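Local structure of regulator of G-protein signalling 3 isoform 1 (2F5Y) at residues 7-11 with 68-74; 46-52 with 75-81. The protein probably dampens heterotrimeric G-protein signalling by speeding GTP hydrolysis on G-alpha subunits, and carries a PDZ domain likely to bind C-terminal tails of partner proteins. Residues are numbered along the deposited sequence.

Interaction 1: 7-11 with 68-74; sequences ITIPR and IRSCPSE. With SO4 (sulfate ion), chain D.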
ATOM      1  N   ILE A   7      -5.534   2.300  -5.711  1.00 41.75           N
ATOM      2  CA  ILE A   7      -4.351   3.131  -5.923  1.00 43.24           C
ATOM      3  C   ILE A   7      -3.313   2.308  -6.691  1.00 46.71           C
ATOM      4  O   ILE A   7      -2.911   1.231  -6.225  1.00 41.24           O
ATOM      5  CB  ILE A   7      -3.726   3.553  -4.570  1.00 46.74           C
ATOM      6  CG1 ILE A   7      -4.760   4.238  -3.665  1.00 39.65           C
ATOM      7  CG2 ILE A   7      -2.493   4.465  -4.783  1.00 50.05           C
ATOM      8  CD1 ILE A   7      -5.305   5.544  -4.198  1.00 38.51           C
ATOM      9  N   THR A   8      -2.878   2.819  -7.848  1.00 46.37           N
ATOM     10  CA  THR A   8      -1.932   2.110  -8.736  1.00 48.48           C
ATOM     11  C   THR A   8      -0.567   2.799  -8.662  1.00 47.36           C
ATOM     12  O   THR A   8      -0.419   3.948  -9.055  1.00 52.56           O
ATOM     13  CB  THR A   8      -2.417   2.084 -10.230  1.00 46.94           C
ATOM     14  OG1 THR A   8      -3.668   1.384 -10.334  1.00 53.53           O
ATOM     15  CG2 THR A   8      -1.405   1.389 -11.125  1.00 49.40           C
ATOM     16  N   ILE A   9       0.431   2.087  -8.156  1.00 47.30           N
ATOM     17  CA  ILE A   9       1.731   2.678  -7.913  1.00 46.44           C
ATOM     18  C   ILE A   9       2.764   1.934  -8.708  1.00 47.31           C
ATOM     19  O   ILE A   9       3.085   0.801  -8.372  1.00 48.15           O
ATOM     20  CB  ILE A   9       2.140   2.583  -6.452  1.00 46.06           C
ATOM     21  CG1 ILE A   9       0.995   3.027  -5.544  1.00 46.03           C
ATOM     22  CG2 ILE A   9       3.424   3.409  -6.224  1.00 42.62           C
ATOM     23  CD1 ILE A   9       1.166   2.587  -4.097  1.00 48.02           C
ATOM     24  N   PRO A  10       3.286   2.558  -9.772  1.00 48.07           N
ATOM     25  CA  PRO A  10       4.445   1.985 -10.464  1.00 46.52           C
ATOM     26  C   PRO A  10       5.692   2.065  -9.588  1.00 48.21           C
ATOM     27  O   PRO A  10       5.817   2.967  -8.763  1.00 55.25           O
ATOM     28  CB  PRO A  10       4.591   2.846 -11.728  1.00 41.83           C
ATOM     29  CG  PRO A  10       3.312   3.652 -11.820  1.00 47.48           C
ATOM     30  CD  PRO A  10       2.817   3.800 -10.403  1.00 48.28           C
ATOM     31  N   ARG A  11       6.576   1.094  -9.752  1.00 45.01           N
ATOM     32  CA  ARG A  11       7.823   1.036  -9.026  1.00 43.55           C
ATOM     33  C   ARG A  11       8.718   2.210  -9.439  1.00 44.37           C
ATOM     34  O   ARG A  11       8.878   2.494 -10.628  1.00 45.14           O
ATOM     35  CB  ARG A  11       8.500  -0.310  -9.318  1.00 45.24           C
ATOM     36  CG  ARG A  11       9.872  -0.487  -8.749  1.00 46.96           C
ATOM     37  CD  ARG A  11      10.368  -1.890  -8.999  1.00 55.07           C
ATOM     38  NE  ARG A  11       9.795  -2.855  -8.064  1.00 57.93           N
ATOM     39  CZ  ARG A  11      10.220  -3.032  -6.817  1.00 56.20           C
ATOM     40  NH1 ARG A  11       9.639  -3.941  -6.039  1.00 53.57           N
ATOM     41  NH2 ARG A  11      11.212  -2.299  -6.333  1.00 71.04           N
ATOM     42  N   ILE A  68       5.132  -6.816  -1.356  1.00 44.24           N
ATOM     43  CA  ILE A  68       5.236  -5.543  -2.038  1.00 46.37           C
ATOM     44  C   ILE A  68       6.599  -5.432  -2.704  1.00 44.87           C
ATOM     45  O   ILE A  68       6.674  -5.130  -3.882  1.00 48.95           O
ATOM     46  CB  ILE A  68       5.017  -4.351  -1.074  1.00 45.16           C
ATOM     47  CG1 ILE A  68       3.535  -4.252  -0.724  1.00 51.77           C
ATOM     48  CG2 ILE A  68       5.488  -3.033  -1.708  1.00 39.33           C
ATOM     49  CD1 ILE A  68       3.191  -3.199   0.336  1.00 45.66           C
ATOM     50  N   ARG A  69       7.666  -5.711  -1.960  1.00 45.18           N
ATOM     51  CA  ARG A  69       9.016  -5.586  -2.497  1.00 45.32           C
ATOM     52  C   ARG A  69       9.322  -6.554  -3.628  0.50 42.86           C
ATOM     53  O   ARG A  69      10.280  -6.353  -4.355  1.00 47.08           O
ATOM     54  CB  ARG A  69      10.049  -5.745  -1.394  1.00 43.80           C
ATOM     55  CG  ARG A  69      10.054  -4.589  -0.421  1.00 52.45           C
ATOM     56  CD  ARG A  69      11.027  -4.843   0.698  1.00 50.99           C
ATOM     57  NE  ARG A  69      12.397  -4.938   0.198  1.00 62.14           N
ATOM     58  CZ  ARG A  69      13.431  -5.384   0.906  1.00 63.24           C
ATOM     59  NH1 ARG A  69      14.623  -5.434   0.346  1.00 56.52           N
ATOM     60  NH2 ARG A  69      13.284  -5.772   2.171  1.00 74.44           N
ATOM     61  N   SER A  70       8.507  -7.594  -3.770  1.00 43.72           N
ATOM     62  CA  SER A  70       8.687  -8.618  -4.802  1.00 43.55           C
ATOM     63  C   SER A  70       7.873  -8.385  -6.061  1.00 43.98           C
ATOM     64  O   SER A  70       7.935  -9.203  -6.969  1.00 49.93           O
ATOM     65  CB  SER A  70       8.293  -9.988  -4.242  1.00 44.24           C
ATOM     66  OG  SER A  70       9.006 -10.268  -3.053  1.00 52.08           O
ATOM     67  N   CYS A  71       7.094  -7.308  -6.128  1.00 44.88           N
ATOM     68  CA  CYS A  71       6.346  -7.003  -7.350  1.00 49.69           C
ATOM     69  C   CYS A  71       7.242  -6.289  -8.361  1.00 50.87           C
ATOM     70  O   CYS A  71       7.903  -5.335  -8.010  1.00 52.65           O
ATOM     71  CB  CYS A  71       5.121  -6.144  -7.045  1.00 54.70           C
ATOM     72  SG  CYS A  71       3.927  -7.006  -6.028  1.00 57.79           S
ATOM     73  N   PRO A  72       7.263  -6.758  -9.617  1.00 51.26           N
ATOM     74  CA  PRO A  72       8.203  -6.202 -10.583  1.00 50.89           C
ATOM     75  C   PRO A  72       7.993  -4.750 -11.013  1.00 52.77           C
ATOM     76  O   PRO A  72       8.958  -3.981 -11.055  1.00 56.99           O
ATOM     77  CB  PRO A  72       8.052  -7.121 -11.802  1.00 51.32           C
ATOM     78  CG  PRO A  72       7.266  -8.302 -11.343  1.00 51.51           C
ATOM     79  CD  PRO A  72       6.461  -7.860 -10.188  1.00 49.34           C
ATOM     80  N   SER A  73       6.766  -4.377 -11.355  1.00 49.76           N
ATOM     81  CA  SER A  73       6.554  -3.167 -12.146  1.00 49.98           C
ATOM     82  C   SER A  73       5.653  -2.156 -11.460  1.00 50.32           C
ATOM     83  O   SER A  73       5.931  -0.952 -11.460  0.50 42.78           O
ATOM     84  CB  SER A  73       5.977  -3.561 -13.510  1.00 53.93           C
ATOM     85  OG  SER A  73       6.807  -4.526 -14.152  1.00 57.64           O
ATOM     86  N   GLU A  74       4.565  -2.655 -10.889  1.00 55.29           N
ATOM     87  CA  GLU A  74       3.639  -1.821 -10.144  1.00 58.36           C
ATOM     88  C   GLU A  74       2.766  -2.646  -9.220  1.00 57.09           C
ATOM     89  O   GLU A  74       2.514  -3.833  -9.471  1.00 55.51           O
ATOM     90  CB  GLU A  74       2.734  -1.037 -11.100  1.00 58.94           C
ATOM     91  CG  GLU A  74       1.632  -1.853 -11.748  1.00 60.90           C
ATOM     92  CD  GLU A  74       0.767  -1.023 -12.684  1.00 59.80           C
ATOM     93  OE1 GLU A  74       1.166   0.114 -13.003  1.00 67.45           O
ATOM     94  OE2 GLU A  74      -0.307  -1.513 -13.102  1.00 69.19           O
TER
HETATM   95  S   SO4 D   2      10.765  -8.332   3.638  1.00111.71           S
HETATM   96  O1  SO4 D   2      12.075  -8.081   4.233  1.00107.95           O
HETATM   97  O2  SO4 D   2       9.846  -8.832   4.666  1.00104.11           O
HETATM   98  O3  SO4 D   2      10.252  -7.073   3.105  1.00104.52           O
HETATM   99  O4  SO4 D   2      10.900  -9.314   2.561  1.00 83.91           O

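Interaction 2: 46-52 with 75-81; sequences DTVLQLN and IILLVWR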
ATOM      1  N   ASP A  46      -4.509   4.879   5.492  1.00 46.69           N
ATOM      2  CA  ASP A  46      -5.138   3.959   4.549  1.00 47.96           C
ATOM      3  C   ASP A  46      -4.982   2.517   5.043  1.00 44.64           C
ATOM      4  O   ASP A  46      -3.871   2.072   5.318  1.00 47.61           O
ATOM      5  CB  ASP A  46      -4.508   4.078   3.165  1.00 51.42           C
ATOM      6  CG  ASP A  46      -4.949   5.316   2.416  1.00 48.89           C
ATOM      7  OD1 ASP A  46      -5.880   6.016   2.871  1.00 48.71           O
ATOM      8  OD2 ASP A  46      -4.348   5.572   1.354  1.00 50.64           O
ATOM      9  N   THR A  47      -6.088   1.793   5.153  1.00 46.03           N
ATOM     10  CA  THR A  47      -6.036   0.381   5.550  1.00 47.34           C
ATOM     11  C   THR A  47      -6.050  -0.449   4.273  1.00 47.28           C
ATOM     12  O   THR A  47      -6.833  -0.185   3.375  1.00 50.81           O
ATOM     13  CB  THR A  47      -7.198  -0.001   6.512  1.00 46.61           C
ATOM     14  OG1 THR A  47      -7.140   0.829   7.679  1.00 49.79           O
ATOM     15  CG2 THR A  47      -7.118  -1.454   6.958  1.00 42.80           C
ATOM     16  N   VAL A  48      -5.166  -1.440   4.206  1.00 47.94           N
ATOM     17  CA  VAL A  48      -4.920  -2.202   2.994  1.00 40.68           C
ATOM     18  C   VAL A  48      -5.764  -3.471   2.974  1.00 46.06           C
ATOM     19  O   VAL A  48      -5.658  -4.332   3.854  1.00 47.52           O
ATOM     20  CB  VAL A  48      -3.432  -2.573   2.850  1.00 44.89           C
ATOM     21  CG1 VAL A  48      -3.166  -3.138   1.452  1.00 46.68           C
ATOM     22  CG2 VAL A  48      -2.540  -1.359   3.106  1.00 39.63           C
ATOM     23  N   LEU A  49      -6.604  -3.577   1.950  1.00 49.32           N
ATOM     24  CA  LEU A  49      -7.524  -4.690   1.808  1.00 46.64           C
ATOM     25  C   LEU A  49      -7.051  -5.682   0.765  1.00 42.46           C
ATOM     26  O   LEU A  49      -7.268  -6.880   0.912  1.00 48.58           O
ATOM     27  CB  LEU A  49      -8.915  -4.161   1.457  1.00 48.30           C
ATOM     28  CG  LEU A  49      -9.451  -3.059   2.380  1.00 54.02           C
ATOM     29  CD1 LEU A  49     -10.779  -2.514   1.830  1.00 40.58           C
ATOM     30  CD2 LEU A  49      -9.585  -3.551   3.843  1.00 39.74           C
ATOM     31  N   GLN A  50      -6.415  -5.181  -0.288  1.00 43.86           N
ATOM     32  CA  GLN A  50      -5.996  -5.994  -1.430  1.00 42.38           C
ATOM     33  C   GLN A  50      -4.700  -5.469  -2.039  1.00 46.59           C
ATOM     34  O   GLN A  50      -4.493  -4.247  -2.150  1.00 44.13           O
ATOM     35  CB  GLN A  50      -7.076  -6.006  -2.517  1.00 44.12           C
ATOM     36  CG  GLN A  50      -6.932  -7.144  -3.519  1.00 40.13           C
ATOM     37  CD  GLN A  50      -8.186  -7.375  -4.334  1.00 44.76           C
ATOM     38  OE1 GLN A  50      -8.383  -6.745  -5.366  1.00 48.19           O
ATOM     39  NE2 GLN A  50      -9.037  -8.292  -3.881  1.00 34.03           N
ATOM     40  N   LEU A  51      -3.838  -6.413  -2.422  1.00 45.93           N
ATOM     41  CA  LEU A  51      -2.626  -6.147  -3.175  1.00 49.28           C
ATOM     42  C   LEU A  51      -2.706  -6.944  -4.486  1.00 48.26           C
ATOM     43  O   LEU A  51      -2.721  -8.175  -4.476  1.00 40.96           O
ATOM     44  CB  LEU A  51      -1.405  -6.588  -2.373  1.00 51.06           C
ATOM     45  CG  LEU A  51      -0.091  -6.623  -3.142  1.00 47.47           C
ATOM     46  CD1 LEU A  51       0.345  -5.211  -3.387  1.00 38.70           C
ATOM     47  CD2 LEU A  51       0.957  -7.403  -2.371  1.00 51.23           C
ATOM     48  N   ASN A  52      -2.753  -6.233  -5.603  1.00 48.58           N
ATOM     49  CA  ASN A  52      -2.923  -6.869  -6.921  1.00 50.20           C
ATOM     50  C   ASN A  52      -4.160  -7.782  -6.903  1.00 50.62           C
ATOM     51  O   ASN A  52      -5.236  -7.313  -6.548  1.00 53.36           O
ATOM     52  CB  ASN A  52      -1.603  -7.543  -7.357  1.00 42.39           C
ATOM     53  CG  ASN A  52      -0.458  -6.516  -7.505  1.00 55.54           C
ATOM     54  OD1 ASN A  52      -0.710  -5.325  -7.710  1.00 52.23           O
ATOM     55  ND2 ASN A  52       0.787  -6.968  -7.372  1.00 45.18           N
ATOM     56  N   ILE A  75       2.295  -1.993  -8.162  1.00 52.71           N
ATOM     57  CA  ILE A  75       1.311  -2.576  -7.282  1.00 50.09           C
ATOM     58  C   ILE A  75       0.003  -1.827  -7.490  1.00 54.23           C
ATOM     59  O   ILE A  75      -0.009  -0.636  -7.793  1.00 50.45           O
ATOM     60  CB  ILE A  75       1.726  -2.520  -5.784  1.00 52.92           C
ATOM     61  CG1 ILE A  75       2.038  -1.088  -5.336  1.00 48.27           C
ATOM     62  CG2 ILE A  75       2.915  -3.443  -5.522  1.00 48.38           C
ATOM     63  CD1 ILE A  75       2.238  -0.942  -3.803  1.00 45.41           C
ATOM     64  N   ILE A  76      -1.100  -2.552  -7.362  1.00 57.46           N
ATOM     65  CA  ILE A  76      -2.422  -1.954  -7.315  1.00 53.54           C
ATOM     66  C   ILE A  76      -2.963  -2.332  -5.956  1.00 50.79           C
ATOM     67  O   ILE A  76      -3.146  -3.515  -5.672  1.00 50.78           O
ATOM     68  CB  ILE A  76      -3.348  -2.501  -8.399  1.00 53.39           C
ATOM     69  CG1 ILE A  76      -2.684  -2.390  -9.767  1.00 53.36           C
ATOM     70  CG2 ILE A  76      -4.680  -1.742  -8.377  1.00 55.34           C
ATOM     71  CD1 ILE A  76      -3.312  -3.303 -10.818  1.00 62.02           C
ATOM     72  N   LEU A  77      -3.165  -1.334  -5.102  1.00 50.12           N
ATOM     73  CA  LEU A  77      -3.688  -1.566  -3.764  1.00 48.60           C
ATOM     74  C   LEU A  77      -5.110  -1.089  -3.719  1.00 49.75           C
ATOM     75  O   LEU A  77      -5.410  -0.007  -4.203  1.00 54.50           O
ATOM     76  CB  LEU A  77      -2.921  -0.766  -2.727  1.00 47.89           C
ATOM     77  CG  LEU A  77      -1.435  -1.001  -2.549  1.00 56.10           C
ATOM     78  CD1 LEU A  77      -0.932  -0.003  -1.471  1.00 49.66           C
ATOM     79  CD2 LEU A  77      -1.167  -2.462  -2.154  1.00 48.96           C
ATOM     80  N   LEU A  78      -5.990  -1.898  -3.143  1.00 48.48           N
ATOM     81  CA  LEU A  78      -7.294  -1.420  -2.779  1.00 46.69           C
ATOM     82  C   LEU A  78      -7.240  -1.057  -1.293  1.00 47.64           C
ATOM     83  O   LEU A  78      -6.923  -1.891  -0.453  1.00 45.40           O
ATOM     84  CB  LEU A  78      -8.357  -2.471  -3.046  1.00 49.57           C
ATOM     85  CG  LEU A  78      -9.757  -1.915  -2.821  1.00 53.47           C
ATOM     86  CD1 LEU A  78     -10.161  -1.056  -4.007  1.00 41.69           C
ATOM     87  CD2 LEU A  78     -10.714  -3.045  -2.592  1.00 52.97           C
ATOM     88  N   VAL A  79      -7.546   0.196  -0.981  1.00 48.01           N
ATOM     89  CA  VAL A  79      -7.533   0.662   0.392  1.00 46.07           C
ATOM     90  C   VAL A  79      -8.885   1.167   0.853  1.00 46.62           C
ATOM     91  O   VAL A  79      -9.741   1.541   0.062  1.00 43.73           O
ATOM     92  CB  VAL A  79      -6.488   1.766   0.616  1.00 44.42           C
ATOM     93  CG1 VAL A  79      -5.109   1.240   0.231  1.00 41.23           C
ATOM     94  CG2 VAL A  79      -6.843   3.014  -0.160  1.00 41.99           C
ATOM     95  N   TRP A  80      -9.029   1.165   2.170  1.00 49.33           N
ATOM     96  CA  TRP A  80     -10.189   1.659   2.873  1.00 48.96           C
ATOM     97  C   TRP A  80      -9.713   2.881   3.642  1.00 46.14           C
ATOM     98  O   TRP A  80      -8.748   2.783   4.413  1.00 46.42           O
ATOM     99  CB  TRP A  80     -10.647   0.554   3.829  1.00 50.78           C
ATOM    100  CG  TRP A  80     -12.048   0.619   4.302  1.00 54.69           C
ATOM    101  CD1 TRP A  80     -13.173   0.824   3.548  1.00 53.94           C
ATOM    102  CD2 TRP A  80     -12.494   0.430   5.651  1.00 55.99           C
ATOM    103  NE1 TRP A  80     -14.289   0.793   4.356  1.00 53.63           N
ATOM    104  CE2 TRP A  80     -13.902   0.547   5.648  1.00 56.87           C
ATOM    105  CE3 TRP A  80     -11.835   0.180   6.866  1.00 55.09           C
ATOM    106  CZ2 TRP A  80     -14.668   0.414   6.815  1.00 61.50           C
ATOM    107  CZ3 TRP A  80     -12.589   0.046   8.024  1.00 53.93           C
ATOM    108  CH2 TRP A  80     -13.993   0.171   7.993  1.00 60.62           C
ATOM    109  N   ARG A  81     -10.350   4.027   3.425  1.00 43.72           N
ATOM    110  CA  ARG A  81      -9.961   5.261   4.133  1.00 46.13           C
ATOM    111  C   ARG A  81     -11.136   6.089   4.618  1.00 48.05           C
ATOM    112  O   ARG A  81     -12.233   6.019   4.073  1.00 50.45           O
ATOM    113  CB  ARG A  81      -9.049   6.149   3.261  1.00 44.76           C
ATOM    114  CG  ARG A  81      -9.741   6.941   2.163  1.00 44.70           C
ATOM    115  CD  ARG A  81      -8.817   7.940   1.409  1.00 44.75           C
ATOM    116  NE  ARG A  81      -7.616   7.317   0.835  1.00 54.30           N
ATOM    117  CZ  ARG A  81      -6.977   7.718  -0.272  1.00 43.10           C
ATOM    118  NH1 ARG A  81      -7.399   8.741  -1.010  1.00 42.30           N
ATOM    119  NH2 ARG A  81      -5.892   7.064  -0.654  1.00 44.92           N
TER
HETATM  120  O   HOH W   1      -8.436   3.225   7.013  1.00 46.46           O
HETATM  121  O   HOH W   2      -5.524  -4.655  -6.033  1.00 36.59           O

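Interaction 1: 7-11 with 68-74
Between residues 7-11 and 68-74 the backbones pair once, at the antiparallel, non-hydrogen-bonded pair P10 with E74 (CA to CA 3.9 Å), at the end of strand 3-10 and the start of strand 74-81. Proline suits this position, where the backbone nitrogen does not face the partner strand. Just beyond, R11 N donates to S73 O (2.7 Å, nearly linear), and P10 CA makes a CH-O contact of 3.4 Å with the same S73 O. The side chain of R11, extended to CD and then bent, runs back along residues 71-73: its NE and NH1 both donate to C71 O, at 3.1 and 3.0 Å, and its CD lies 3.3 Å from P72 O. R69 turns outward, with a weak bond to a sulfate. The contact thus joins the first strand of the PDZ sheet to the link between helix 61-69 and the last strand, beside F16 of the probable carboxylate-binding loop, which I9, R11 and I68 all touch, while I9 also packs on helix 36-40.

Interaction 2: 46-52 with 75-81
L51 and L77 lead an apolar centre that I75 and V48 complete: L51 CD1 lies 3.4 Å from L77 CD2 and 3.8 Å from I75 CG2, and V48 CG1 adds a looser contact to L77 CD2 at 4.2 Å. V48, L51, L77 and V79 share this buried face of the sheet, whereas T47, Q50, L78 and W80 lie on the other. L49 points toward the partner strand, its CD1 3.7 Å from W80 CB. The reason is a classic beta bulge: L49 and Q50 together face L78, whose O accepts L49 N at 3.0 Å and, weakly, Q50 N at 3.3 Å. On one side of the bulge T47 and W80 exchange two backbone bonds (T47 N to W80 O, 2.9 Å; W80 N to T47 O, 2.8 Å); on the other, L78 N donates to Q50 O (3.0 Å). N52 ends the pairing with N to I76 O (2.7 Å) and its side-chain OD1 accepting I76 N (2.8 Å). Waters bridge T47 OG1 to W80 O, and N52 O to I76 O. A two-bond salt bridge joins R81 NE to D46 OD1 (3.0 Å) and R81 NH2 to D46 OD2 (2.9 Å); Q43 and G41 give its two ends second partners. Strand 74-81 lies between strands 47-51 and 3-10 in the antiparallel sheet of the PDZ fold, and I75 and L77 pack against F18 of strand 18-21.

How the interactions relate
Strand 74-81 is common to both contacts: interaction 1 holds its beginning, interaction 2 the rest, with centres about 12 Å apart. Between them, strand 3-10 continues along the edge of 74-81 away from strand 47-51, with probable hydrogen bonds from I7 N to L77 O and from I9 N to I75 O, both 2.8 Å. The turn after helix 61-69 also approaches the end of strand 47-51, where C71 SG packs 3.4 Å from N52 ND2. In PDZ domains the peptide groove runs between the helix and strand corresponding here to 61-69 and 18-21; F16 and F18, which meet these contacts, lie in the probable carboxylate-binding GFGF sequence.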